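Local coordinates for protein putative citrate lyase, alfa subunit (Streptococcus mutans, PDB 2HJ0) that belongs to the citrate lyase alpha-subunit (CitF) family and folds around two mixed, largely parallel beta-sheets flanked by helices in a two-chain assembly, at residues Phe73-Tyr78 with Ser101-His106; Val206-Val211 with Asp232-Pro237; Leu126-Gly131 with Val392-Ser397; Ser362-Leu367 with Ala404-Met409; Ile325-Asp330 with Glu344-Ile349. All coordinates share one frame; numbering follows the deposited sequence.

Interaction 1. Residues Phe73-Tyr78 with Ser101-His106; sequences FREGDY and SIANVH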
# COMPACT_ATOMS: atom_id res chain seq x y z
N PHE A 73 6.00 18.86 -6.64
CA PHE A 73 6.96 19.60 -7.46
C PHE A 73 6.89 21.10 -7.16
O PHE A 73 7.66 21.91 -7.70
CB PHE A 73 6.68 19.37 -8.95
CG PHE A 73 7.04 18.01 -9.42
CD1 PHE A 73 6.08 17.18 -9.98
CD2 PHE A 73 8.34 17.54 -9.28
CE1 PHE A 73 6.41 15.90 -10.40
CE2 PHE A 73 8.69 16.27 -9.69
CZ PHE A 73 7.73 15.45 -10.25
N ARG A 74 5.95 21.46 -6.29
CA ARG A 74 5.75 22.83 -5.89
C ARG A 74 5.75 23.82 -7.04
O ARG A 74 5.07 23.58 -8.03
CB ARG A 74 6.80 23.20 -4.86
CG ARG A 74 6.67 22.34 -3.64
CD ARG A 74 7.27 23.01 -2.45
NE ARG A 74 8.62 22.53 -2.23
CZ ARG A 74 9.44 23.03 -1.32
NH1 ARG A 74 10.66 22.53 -1.19
NH2 ARG A 74 9.02 24.04 -0.57
N GLU A 75 6.50 24.91 -6.92
CA GLU A 75 6.55 25.94 -7.96
C GLU A 75 7.14 25.47 -9.27
O GLU A 75 7.15 26.20 -10.25
CB GLU A 75 7.32 27.16 -7.48
CG GLU A 75 6.70 27.89 -6.29
CD GLU A 75 5.32 28.49 -6.59
OE1 GLU A 75 5.00 28.73 -7.77
OE2 GLU A 75 4.57 28.73 -5.61
N GLY A 76 7.65 24.24 -9.28
CA GLY A 76 8.23 23.71 -10.49
C GLY A 76 7.26 22.81 -11.22
O GLY A 76 7.62 22.24 -12.25
N ASP A 77 6.03 22.68 -10.72
CA ASP A 77 5.06 21.79 -11.37
C ASP A 77 4.65 22.17 -12.79
O ASP A 77 4.46 23.34 -13.11
CB ASP A 77 3.77 21.66 -10.55
CG ASP A 77 2.74 20.80 -11.26
OD1 ASP A 77 2.95 19.58 -11.34
OD2 ASP A 77 1.74 21.35 -11.77
N TYR A 78 4.49 21.15 -13.63
CA TYR A 78 4.07 21.34 -15.01
C TYR A 78 2.81 20.55 -15.31
O TYR A 78 2.06 20.90 -16.21
CB TYR A 78 5.17 20.89 -15.96
CG TYR A 78 6.37 21.80 -16.08
CD1 TYR A 78 7.49 21.40 -16.79
CD2 TYR A 78 6.39 23.06 -15.48
CE1 TYR A 78 8.61 22.21 -16.91
CE2 TYR A 78 7.51 23.90 -15.61
CZ TYR A 78 8.62 23.45 -16.33
OH TYR A 78 9.76 24.22 -16.44
N SER A 101 -2.58 20.73 -3.24
CA SER A 101 -2.31 22.13 -2.91
C SER A 101 -2.01 22.91 -4.18
O SER A 101 -1.68 22.31 -5.20
CB SER A 101 -1.17 22.27 -1.91
OG SER A 101 -1.21 23.55 -1.26
N ILE A 102 -2.15 24.23 -4.14
CA ILE A 102 -1.94 25.06 -5.33
C ILE A 102 -0.80 26.07 -5.17
O ILE A 102 -0.74 26.81 -4.19
CB ILE A 102 -3.28 25.81 -5.68
CG1 ILE A 102 -4.33 24.80 -6.16
CG2 ILE A 102 -3.06 26.84 -6.76
CD1 ILE A 102 -5.71 25.36 -6.25
N ALA A 103 0.11 26.10 -6.14
CA ALA A 103 1.24 27.04 -6.08
C ALA A 103 1.03 28.24 -7.02
O ALA A 103 0.03 28.30 -7.72
CB ALA A 103 2.55 26.30 -6.43
N ASN A 104 1.98 29.18 -7.03
CA ASN A 104 1.89 30.36 -7.89
C ASN A 104 2.06 30.05 -9.38
O ASN A 104 1.49 30.73 -10.24
CB ASN A 104 2.93 31.43 -7.52
CG ASN A 104 2.67 32.05 -6.15
OD1 ASN A 104 1.58 32.55 -5.85
ND2 ASN A 104 3.70 32.04 -5.32
N VAL A 105 2.84 29.03 -9.70
CA VAL A 105 3.07 28.69 -11.09
C VAL A 105 1.76 28.21 -11.70
O VAL A 105 1.64 28.08 -12.91
CB VAL A 105 4.13 27.58 -11.21
CG1 VAL A 105 3.60 26.28 -10.60
CG2 VAL A 105 4.52 27.39 -12.66
N HIS A 106 0.78 27.95 -10.83
CA HIS A 106 -0.53 27.50 -11.27
C HIS A 106 -1.43 28.66 -11.69
O HIS A 106 -2.64 28.52 -11.72
CB HIS A 106 -1.20 26.68 -10.16
CG HIS A 106 -0.54 25.36 -9.91
ND1 HIS A 106 -0.39 24.83 -8.64
CD2 HIS A 106 -0.02 24.45 -10.76
CE1 HIS A 106 0.21 23.66 -8.73
NE2 HIS A 106 0.44 23.40 -10.00
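The carboxylate of Glu-75 holds two successive backbone N-H groups, of Asn-104 and Val-105, between the loops that follow the adjacent parallel strands 66-69 and 95-99 of an alpha/beta fold. Asn-104 N lies 3.0 Å from Glu-75 OE2 with an N-H...O angle of 168°, and Val-105 N reaches Glu-75 OE1 at 2.9 Å in a more bent bond. Both oxygens use their syn lone pairs. A bend at chi2 (-63°) places Glu-75 CD beside the 101-106 loop, 3.5 Å from Ala-103 CB. The second link is a His-carboxylate hydrogen bond, His-106 NE2 to Asp-77 OD2 at 3.0 Å. Its oxygen sits in the imidazole plane, yet the donor stands 38° out of the carboxylate plane; the two side chains cross at about a right angle.

Outside this shell, Met-80 N also donates to Asp-77 OD2, and Asn-104 OD1 accepts a hydrogen bond from Lys-129 N of helix 127-135. Bound citric acid lies near the Arg-74 side chain, their nearest atoms about 3 Å apart. The other ring nitrogen, ND1 of His-106, accepts Ala-103 N at 2.8 Å, the donor tilted from the ring plane.

Interaction 2. Residues Val206-Val211 with Asp232-Pro237; sequences VTDTLV and DAIGDP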
# COMPACT_ATOMS: atom_id res chain seq x y z
N VAL A 206 1.85 10.80 -15.19
CA VAL A 206 2.58 11.48 -16.25
C VAL A 206 4.05 11.50 -15.85
O VAL A 206 4.45 12.19 -14.90
CB VAL A 206 2.10 12.95 -16.41
CG1 VAL A 206 2.71 13.58 -17.66
CG2 VAL A 206 0.59 12.98 -16.44
N THR A 207 4.86 10.73 -16.56
CA THR A 207 6.26 10.67 -16.21
C THR A 207 7.14 11.45 -17.14
O THR A 207 6.80 11.75 -18.29
CB THR A 207 6.80 9.23 -16.15
OG1 THR A 207 8.09 9.22 -15.53
CG2 THR A 207 6.90 8.65 -17.55
N ASP A 208 8.32 11.75 -16.62
CA ASP A 208 9.30 12.52 -17.33
C ASP A 208 10.36 11.60 -17.87
O ASP A 208 11.08 11.94 -18.81
CB ASP A 208 9.91 13.52 -16.36
CG ASP A 208 10.34 14.75 -17.03
OD1 ASP A 208 10.59 15.75 -16.30
OD2 ASP A 208 10.41 14.71 -18.29
N THR A 209 10.48 10.43 -17.25
CA THR A 209 11.47 9.46 -17.66
C THR A 209 10.89 8.07 -17.55
O THR A 209 10.42 7.68 -16.49
CB THR A 209 12.75 9.58 -16.80
OG1 THR A 209 12.58 8.86 -15.57
CG2 THR A 209 13.03 11.06 -16.47
N LEU A 210 10.92 7.34 -18.66
CA LEU A 210 10.37 5.99 -18.73
C LEU A 210 11.44 4.95 -18.41
O LEU A 210 12.47 4.88 -19.06
CB LEU A 210 9.79 5.73 -20.11
CG LEU A 210 8.44 4.99 -20.12
CD1 LEU A 210 7.98 4.79 -21.56
CD2 LEU A 210 8.56 3.66 -19.42
N VAL A 211 11.16 4.12 -17.43
CA VAL A 211 12.10 3.10 -17.02
C VAL A 211 11.63 1.70 -17.41
O VAL A 211 10.43 1.42 -17.45
CB VAL A 211 12.29 3.20 -15.49
CG1 VAL A 211 13.07 2.00 -14.96
CG2 VAL A 211 13.00 4.49 -15.17
N ASP A 232 8.12 15.55 -22.30
CA ASP A 232 9.48 16.07 -22.26
C ASP A 232 9.91 16.50 -20.85
O ASP A 232 11.06 16.28 -20.46
CB ASP A 232 9.64 17.24 -23.24
CG ASP A 232 11.09 17.71 -23.37
OD1 ASP A 232 11.96 16.89 -23.76
OD2 ASP A 232 11.36 18.91 -23.07
N ALA A 233 8.99 17.10 -20.10
CA ALA A 233 9.28 17.56 -18.73
C ALA A 233 8.04 17.72 -17.88
O ALA A 233 7.08 18.36 -18.30
CB ALA A 233 10.03 18.88 -18.77
N ILE A 234 8.06 17.16 -16.68
CA ILE A 234 6.91 17.28 -15.80
C ILE A 234 7.13 18.38 -14.80
O ILE A 234 6.18 18.90 -14.21
CB ILE A 234 6.66 15.98 -15.05
CG1 ILE A 234 7.88 15.65 -14.20
CG2 ILE A 234 6.40 14.86 -16.04
CD1 ILE A 234 7.76 14.34 -13.48
N GLY A 235 8.38 18.76 -14.63
CA GLY A 235 8.69 19.82 -13.69
C GLY A 235 9.91 20.62 -14.12
O GLY A 235 10.70 20.17 -14.94
N ASP A 236 10.05 21.81 -13.55
CA ASP A 236 11.18 22.67 -13.87
C ASP A 236 12.48 22.04 -13.40
O ASP A 236 12.61 21.66 -12.24
CB ASP A 236 10.99 24.04 -13.21
CG ASP A 236 11.80 25.12 -13.88
OD1 ASP A 236 13.05 24.96 -13.97
OD2 ASP A 236 11.20 26.14 -14.31
N PRO A 237 13.48 21.94 -14.29
CA PRO A 237 14.79 21.36 -14.00
C PRO A 237 15.36 21.71 -12.63
O PRO A 237 15.27 20.91 -11.69
CB PRO A 237 15.65 21.90 -15.13
CG PRO A 237 14.70 21.91 -16.28
CD PRO A 237 13.45 22.50 -15.66
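Asp-208 reaches from the end of strand 202-207 into the loop after the neighbouring parallel strand 227-230, where it meets Asp-232, Ala-233 and Ile-234. Its CB rests on the isoleucine chain, 3.7 Å from both CG1 and CD1 of Ile-234. Next, Asp-208 CG lies 3.5 Å from Ala-233 CA. One branch, OD1, accepts the N-H of Ile-234 at 2.9 Å in a fairly straight bond (164°), but the donor stands well above the carboxylate plane, 77° out of it. The other branch, OD2, lies beside Ala-233 CA and the carbonyl oxygen of Asp-232, a pair of acceptors with no bond between them.

Ile-234 meets both Asp-208 and the strand. With chi1 at 61°, its CG1 sits between the backbone N and the carbonyl carbon, on the side facing Asp-208, while CG2 turns to the strand. There Ile-234 CG2 lies 3.5 Å from Val-206 O and 4.2 Å from Val-206 CG1, a small apolar contact next to the polar one. Phe-73 packs on the same isoleucine.

Two residues outside the segments complete the polar cluster. Thr-185 OG1 is hydrogen-bonded to Asp-208 OD1, and Lys-184 NZ donates to Asp-232 O while making a weak, long ion pair with Asp-208 OD2. Lys-184, near both acceptors, would ease their proximity and may favour the charged form of the buried Asp-208.

Interaction 3. Residues Leu126-Gly131 with Val392-Ser397; sequences LRDKVG and VIRGAS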
# COMPACT_ATOMS: atom_id res chain seq x y z
N LEU A 126 -3.73 28.22 -1.80
CA LEU A 126 -3.88 28.74 -3.14
C LEU A 126 -2.69 29.64 -3.47
O LEU A 126 -2.42 29.90 -4.64
CB LEU A 126 -5.20 29.51 -3.24
CG LEU A 126 -6.46 28.74 -2.80
CD1 LEU A 126 -7.63 29.70 -2.71
CD2 LEU A 126 -6.75 27.61 -3.78
N ARG A 127 -1.98 30.07 -2.43
CA ARG A 127 -0.82 30.96 -2.55
C ARG A 127 -1.21 32.32 -3.10
O ARG A 127 -2.38 32.62 -3.28
CB ARG A 127 0.29 30.35 -3.42
CG ARG A 127 0.96 29.09 -2.85
CD ARG A 127 1.45 29.28 -1.41
NE ARG A 127 1.87 28.01 -0.78
CZ ARG A 127 2.11 27.85 0.52
NH1 ARG A 127 2.47 26.67 1.00
NH2 ARG A 127 1.98 28.88 1.35
N ASP A 128 -0.19 33.14 -3.37
CA ASP A 128 -0.34 34.51 -3.87
C ASP A 128 -1.31 34.75 -5.03
O ASP A 128 -2.40 35.30 -4.83
CB ASP A 128 1.04 35.06 -4.24
CG ASP A 128 2.04 34.96 -3.08
OD1 ASP A 128 1.76 35.49 -1.98
OD2 ASP A 128 3.13 34.36 -3.28
N LYS A 129 -0.90 34.36 -6.23
CA LYS A 129 -1.70 34.56 -7.44
C LYS A 129 -3.10 33.95 -7.46
O LYS A 129 -4.09 34.68 -7.54
CB LYS A 129 -0.91 34.08 -8.66
CG LYS A 129 0.51 34.61 -8.69
CD LYS A 129 1.09 34.62 -10.10
CE LYS A 129 2.47 35.26 -10.09
NZ LYS A 129 2.45 36.59 -9.38
N VAL A 130 -3.20 32.63 -7.41
CA VAL A 130 -4.52 32.00 -7.42
C VAL A 130 -5.38 32.49 -6.26
O VAL A 130 -6.56 32.79 -6.43
CB VAL A 130 -4.42 30.45 -7.35
CG1 VAL A 130 -5.82 29.84 -7.31
CG2 VAL A 130 -3.65 29.93 -8.54
N GLY A 131 -4.77 32.58 -5.08
CA GLY A 131 -5.49 33.05 -3.91
C GLY A 131 -6.01 34.46 -4.07
O GLY A 131 -7.11 34.77 -3.60
N VAL A 392 -6.50 39.18 2.13
CA VAL A 392 -6.41 38.42 0.90
C VAL A 392 -5.84 37.02 1.14
O VAL A 392 -4.79 36.87 1.77
CB VAL A 392 -5.48 39.12 -0.08
CG1 VAL A 392 -5.37 38.32 -1.36
CG2 VAL A 392 -5.98 40.52 -0.35
N ILE A 393 -6.52 36.00 0.64
CA ILE A 393 -6.01 34.64 0.81
C ILE A 393 -4.63 34.53 0.16
O ILE A 393 -4.42 35.08 -0.92
CB ILE A 393 -6.93 33.61 0.15
CG1 ILE A 393 -8.17 33.40 1.01
CG2 ILE A 393 -6.15 32.33 -0.12
CD1 ILE A 393 -9.07 32.31 0.51
N ARG A 394 -3.70 33.84 0.81
CA ARG A 394 -2.36 33.67 0.25
C ARG A 394 -1.59 32.64 1.05
O ARG A 394 -0.41 32.39 0.79
CB ARG A 394 -1.60 35.00 0.25
CG ARG A 394 -1.35 35.59 1.63
CD ARG A 394 -0.76 36.99 1.57
NE ARG A 394 -1.60 37.94 0.82
CZ ARG A 394 -1.59 38.10 -0.51
NH1 ARG A 394 -0.78 37.37 -1.26
NH2 ARG A 394 -2.36 39.01 -1.07
N GLY A 395 -2.26 32.03 2.03
CA GLY A 395 -1.62 31.04 2.86
C GLY A 395 -1.94 29.61 2.49
O GLY A 395 -2.12 29.28 1.32
N ALA A 396 -1.98 28.75 3.50
CA ALA A 396 -2.27 27.33 3.31
C ALA A 396 -2.51 26.66 4.65
O ALA A 396 -1.82 26.93 5.64
CB ALA A 396 -1.12 26.66 2.60
N SER A 397 -3.50 25.77 4.68
CA SER A 397 -3.83 25.04 5.89
C SER A 397 -2.74 24.00 6.23
O SER A 397 -2.37 23.82 7.39
CB SER A 397 -5.18 24.35 5.72
OG SER A 397 -5.59 23.74 6.93
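Arg-127 and Arg-394 meet the opposite segment by way of bent side chains. In Arg-127, chi2 (-51°) bends the chain at CD; its guanidinium comes to lie with Ala-396 CB over one face. In Arg-394 CG lies between the backbone N and the carbonyl carbon (chi1 63°), the chain bends again at chi3, which places NE, and NH1 meets Asp-128. The contact packs the N-terminal part of helix 127-135, in the alpha/beta fold of the first large sheet, against the 392-397 loop.

The methyl of Ala-396 stands with its CB 3.7 Å above the Arg-127 guanidinium plane, displaced toward the rim, and Arg-127 NH1 is 3.9 Å from that carbon. At the other arginine the contact is edge-on: Asp-128 OD1 lies in the guanidinium plane, 3.2 Å from Arg-394 NH1. This is a salt bridge whose hydrogen bond is weak and bent; the two planes are 30° apart. Arg-394 also touches a crystal neighbour, so part of its conformation may reflect the lattice.

Leu-126 CD1 packs on Ile-393 CG2 at 4.0 Å. Ile-393 CG2 also lies 3.9 Å from Gly-131 CA, and Ile-393 O comes to 3.6 Å from Gly-131 C, bringing the loop backbone close against the helix. Val-508 of strand 504-511 also packs on Ile-393.

Asp-128 divides its oxygens: OD2 is bonded to Asn-104 ND2, and OD1 meets Arg-394. Bound citric acid, which Arg-74 also approaches, has its nearest atom about 3 Å from the Arg-127 side chain. Across this contact the Arg-127 guanidinium meets a methyl, and its charge could act toward that molecule.

Interaction 4. Residues Ser362-Leu367 with Ala404-Met409; sequences SVINQL and AFAAKM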
# COMPACT_ATOMS: atom_id res chain seq x y z
N SER A 362 -2.48 7.46 12.91
CA SER A 362 -1.60 8.32 12.14
C SER A 362 -0.28 8.53 12.87
O SER A 362 -0.23 8.45 14.09
CB SER A 362 -2.26 9.66 11.94
OG SER A 362 -2.27 10.36 13.17
N VAL A 363 0.79 8.84 12.14
CA VAL A 363 2.08 9.04 12.79
C VAL A 363 2.09 10.27 13.71
O VAL A 363 2.68 10.23 14.79
CB VAL A 363 3.24 9.14 11.77
CG1 VAL A 363 3.32 7.87 10.93
CG2 VAL A 363 3.04 10.34 10.86
N ILE A 364 1.44 11.34 13.30
CA ILE A 364 1.42 12.54 14.13
C ILE A 364 0.80 12.24 15.50
O ILE A 364 0.89 13.04 16.45
CB ILE A 364 0.62 13.66 13.48
CG1 ILE A 364 -0.83 13.21 13.31
CG2 ILE A 364 1.27 14.06 12.17
CD1 ILE A 364 -1.81 14.32 12.97
N ASN A 365 0.15 11.09 15.60
CA ASN A 365 -0.47 10.68 16.84
C ASN A 365 0.61 10.18 17.80
O ASN A 365 0.37 10.00 19.00
CB ASN A 365 -1.47 9.57 16.56
CG ASN A 365 -2.70 9.67 17.41
OD1 ASN A 365 -3.75 9.14 17.05
ND2 ASN A 365 -2.59 10.36 18.55
N GLN A 366 1.81 9.98 17.26
CA GLN A 366 2.92 9.53 18.06
C GLN A 366 3.93 10.65 18.18
O GLN A 366 5.05 10.46 18.64
CB GLN A 366 3.57 8.31 17.41
CG GLN A 366 2.59 7.17 17.20
CD GLN A 366 1.93 6.73 18.49
OE1 GLN A 366 0.80 6.23 18.48
NE2 GLN A 366 2.63 6.91 19.61
N LEU A 367 3.52 11.84 17.80
CA LEU A 367 4.39 12.99 17.85
C LEU A 367 4.38 13.65 19.24
O LEU A 367 3.31 13.97 19.77
CB LEU A 367 3.94 13.97 16.78
CG LEU A 367 4.82 15.15 16.43
CD1 LEU A 367 6.21 14.68 16.00
CD2 LEU A 367 4.14 15.93 15.31
N ALA A 404 -0.92 20.16 15.23
CA ALA A 404 -1.16 20.97 16.42
C ALA A 404 -2.06 20.21 17.37
O ALA A 404 -1.93 20.31 18.58
CB ALA A 404 -1.82 22.28 16.04
N PHE A 405 -2.98 19.43 16.82
CA PHE A 405 -3.86 18.69 17.69
C PHE A 405 -3.23 17.39 18.20
O PHE A 405 -3.27 17.11 19.40
CB PHE A 405 -5.18 18.40 16.98
CG PHE A 405 -6.08 17.45 17.73
CD1 PHE A 405 -5.97 16.08 17.54
CD2 PHE A 405 -7.02 17.93 18.64
CE1 PHE A 405 -6.78 15.21 18.24
CE2 PHE A 405 -7.83 17.06 19.34
CZ PHE A 405 -7.71 15.70 19.15
N ALA A 406 -2.66 16.60 17.30
CA ALA A 406 -2.08 15.32 17.68
C ALA A 406 -0.92 15.44 18.65
O ALA A 406 -0.85 14.69 19.62
CB ALA A 406 -1.65 14.58 16.46
N ALA A 407 -0.02 16.38 18.39
CA ALA A 407 1.16 16.58 19.23
C ALA A 407 0.84 16.73 20.72
O ALA A 407 -0.18 17.31 21.09
CB ALA A 407 1.93 17.79 18.74
N LYS A 408 1.71 16.19 21.56
CA LYS A 408 1.54 16.26 23.00
C LYS A 408 1.68 17.71 23.38
O LYS A 408 1.02 18.18 24.29
CB LYS A 408 2.65 15.49 23.72
CG LYS A 408 2.78 14.02 23.41
CD LYS A 408 1.65 13.21 23.99
CE LYS A 408 2.03 11.74 24.00
NZ LYS A 408 2.40 11.24 22.64
N MSE A 409 2.58 18.40 22.70
CA MSE A 409 2.79 19.81 22.99
C MSE A 409 3.05 20.61 21.72
O MSE A 409 4.07 20.43 21.05
CB MSE A 409 3.95 19.98 23.96
CG MSE A 409 4.28 21.42 24.28
SE MSE A 409 5.74 21.51 25.55
CE MSE A 409 7.20 21.14 24.37
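Ile-364 and Leu-367 meet Ala-406, Ala-407 and Lys-408 where two connections enter neighbouring parallel strands of one sheet: a 3-10 turn (363-365) leading to strand 369-372, and the C-terminal end of helix 400-406 leading to strand 409-413. The apolar part is a methyl against a branched chain, with Ala-406 CB 3.5 Å from both CG1 and CD1 of Ile-364. Farther along, Leu-367 CD2 and Ala-407 CB stand at 4.5 Å, a looser pair.

The polar part gathers on one carbonyl. Lys-408 N donates to Leu-367 O at 3.3 Å with an N-H...O angle of 146°, and Ala-407 CA points its hydrogen at the same oxygen from 3.4 Å (158° at the hydrogen). Ala-407 is the first residue past the helix to leave helical phi/psi, and the next N-H, of Lys-408, is the one that goes to Leu-367 O. In the lysine side chain CG, anti to the carbonyl carbon (chi1 -59°), passes 3.7 Å from Leu-367 O. Its NZ forms a weak, long ion pair with Asp-368 OD1.

The second subunit borders this region: Pro-43 O of that subunit takes a weak hydrogen bond from Asn-365 ND2, and its Pro-43 packs on Phe-405. Leu-367 O, then, is held by one N-H and one polarised C-H, and the nearby ammonium would add a modest electrostatic pull on the carbonyl.

Interaction 5. Residues Ile325-Asp330 with Glu344-Ile349; sequences ILDVQD and EKHYEI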
# COMPACT_ATOMS: atom_id res chain seq x y z
N ILE A 325 13.12 8.49 10.35
CA ILE A 325 12.50 9.70 9.86
C ILE A 325 11.38 9.34 8.87
O ILE A 325 11.61 8.66 7.86
CB ILE A 325 13.55 10.65 9.23
CG1 ILE A 325 12.88 11.65 8.30
CG2 ILE A 325 14.56 9.88 8.44
CD1 ILE A 325 13.91 12.49 7.60
N LEU A 326 10.16 9.78 9.20
CA LEU A 326 8.97 9.52 8.36
C LEU A 326 8.76 10.74 7.49
O LEU A 326 8.67 11.86 7.99
CB LEU A 326 7.75 9.25 9.24
CG LEU A 326 7.98 8.18 10.31
CD1 LEU A 326 6.70 7.98 11.10
CD2 LEU A 326 8.42 6.89 9.67
N ASP A 327 8.67 10.52 6.18
CA ASP A 327 8.57 11.60 5.20
C ASP A 327 7.31 11.61 4.34
O ASP A 327 7.05 10.66 3.61
CB ASP A 327 9.80 11.51 4.28
CG ASP A 327 9.98 12.73 3.39
OD1 ASP A 327 8.98 13.36 3.02
OD2 ASP A 327 11.15 13.03 3.06
N VAL A 328 6.54 12.70 4.42
CA VAL A 328 5.34 12.80 3.61
C VAL A 328 5.59 13.79 2.47
O VAL A 328 4.87 13.82 1.48
CB VAL A 328 4.14 13.28 4.44
CG1 VAL A 328 4.26 14.76 4.76
CG2 VAL A 328 2.87 12.99 3.67
N GLN A 329 6.62 14.60 2.64
CA GLN A 329 6.98 15.56 1.62
C GLN A 329 8.38 16.14 1.87
O GLN A 329 8.74 16.46 2.99
CB GLN A 329 5.96 16.69 1.58
CG GLN A 329 6.50 17.91 0.93
CD GLN A 329 5.45 18.97 0.77
OE1 GLN A 329 4.64 19.21 1.68
NE2 GLN A 329 5.46 19.64 -0.38
N ASP A 330 9.16 16.26 0.80
CA ASP A 330 10.50 16.80 0.91
C ASP A 330 10.50 18.26 0.53
O ASP A 330 9.76 18.67 -0.35
CB ASP A 330 11.45 16.04 -0.00
CG ASP A 330 11.66 14.64 0.44
OD1 ASP A 330 11.38 13.71 -0.35
OD2 ASP A 330 12.10 14.46 1.60
N GLU A 344 15.02 2.66 4.61
CA GLU A 344 14.51 2.11 5.88
C GLU A 344 14.55 3.14 7.01
O GLU A 344 13.55 3.34 7.69
CB GLU A 344 15.29 0.85 6.28
CG GLU A 344 16.27 1.04 7.42
CD GLU A 344 17.56 0.27 7.20
OE1 GLU A 344 18.43 0.29 8.11
OE2 GLU A 344 17.70 -0.34 6.11
N LYS A 345 15.69 3.81 7.18
CA LYS A 345 15.87 4.82 8.22
C LYS A 345 15.11 6.10 7.83
O LYS A 345 14.74 6.90 8.68
CB LYS A 345 17.35 5.15 8.40
CG LYS A 345 18.22 3.95 8.72
CD LYS A 345 18.18 3.56 10.18
CE LYS A 345 19.04 4.50 11.04
NZ LYS A 345 19.05 4.08 12.48
N HIS A 346 14.91 6.28 6.53
CA HIS A 346 14.18 7.44 6.02
C HIS A 346 13.06 6.81 5.19
O HIS A 346 13.29 6.42 4.04
CB HIS A 346 15.11 8.31 5.16
CG HIS A 346 14.50 9.62 4.74
ND1 HIS A 346 15.24 10.63 4.18
CD2 HIS A 346 13.22 10.07 4.79
CE1 HIS A 346 14.45 11.65 3.90
NE2 HIS A 346 13.22 11.33 4.25
N TYR A 347 11.87 6.72 5.77
CA TYR A 347 10.72 6.07 5.12
C TYR A 347 9.63 6.99 4.57
O TYR A 347 9.26 7.98 5.18
CB TYR A 347 10.07 5.08 6.09
CG TYR A 347 9.73 3.75 5.46
CD1 TYR A 347 10.73 2.85 5.10
CD2 TYR A 347 8.40 3.38 5.23
CE1 TYR A 347 10.42 1.61 4.53
CE2 TYR A 347 8.07 2.14 4.65
CZ TYR A 347 9.09 1.26 4.31
OH TYR A 347 8.79 0.03 3.76
N GLU A 348 9.10 6.60 3.42
CA GLU A 348 8.04 7.36 2.76
C GLU A 348 6.66 6.94 3.27
O GLU A 348 6.38 5.75 3.43
CB GLU A 348 8.15 7.13 1.25
CG GLU A 348 7.06 7.75 0.41
CD GLU A 348 7.18 7.37 -1.06
OE1 GLU A 348 7.17 8.28 -1.93
OE2 GLU A 348 7.29 6.15 -1.35
N ILE A 349 5.79 7.91 3.52
CA ILE A 349 4.45 7.62 4.02
C ILE A 349 3.40 8.46 3.30
O ILE A 349 3.64 9.63 2.97
CB ILE A 349 4.33 7.90 5.53
CG1 ILE A 349 4.55 9.39 5.79
CG2 ILE A 349 5.32 7.04 6.31
CD1 ILE A 349 4.22 9.86 7.20
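Ile-349 packs its CD1 4.1 Å from Leu-326 CB and its CG1 4.1 Å from Val-328 CB, making an apolar centre at the ends of two parallel strands. On the face opposite Leu-326, Ile-325 meets His-346: CG1 is anti to the backbone N (chi1 160°), and CD1 of Ile-325 sits over the imidazole, 3.7 Å from the ring centroid and only 14° from its normal. This is a CH-pi contact.

The backbones pair in parallel: Ile-325 with His-346, Leu-326 with Tyr-347, and Asp-327 with Glu-348; the short strand axes approach to 4.7 Å at an angle of 28°. Tyr-347 N donates to Ile-325 O at 2.9 Å, Asp-327 N to Tyr-347 O at 2.8 Å, and Ile-349 N to Asp-327 O at 3.0 Å. The first two donors approach nearly head-on, whereas the last stands above the carbonyl plane. Another bond, from Ile-325 N to Lys-345 O, is weak.

At the polar edge His-346 NE2 appears to donate to Asp-327 OD2, but that oxygen is too close to Asp-330 in the model, so the bond is doubtful. His-346 ND1 is bonded to Ser-338 OG. Glu-348 reaches Ser-219 and Leu-190, and Tyr-347 OH is bonded to Ile-218 N of the second subunit.

Helix 333-341 links the two strands as a beta-alpha-beta crossover and packs Leu-339 on His-346; helix 311-318 lies against Ile-325, while strand 302-305 flanks strand 322-327 and strand 346-348 forms the sheet's outer edge within this chain.

Overall arrangement
From the N terminus, interaction 1 is the first to close, joining the loops after strands 66-69 and 95-99. Interaction 3 opens next, at helix 127-135, and closes some 260 residues later, tying the first large sheet to the loop before helix 400-406 and strand 409-413 of the second. Interactions 2 and 5 both open and close within that span, one at the strand ends 202-207 and 227-230, the other pairing strands 322-327 and 346-348. Interaction 4 crosses interaction 3, since 362-367 precedes 392-397 and 404-409 follows it. In space interaction 1 touches 2, 3 and, marginally, 5; interactions 4 and 5 touch through Val-363, and both border the second subunit.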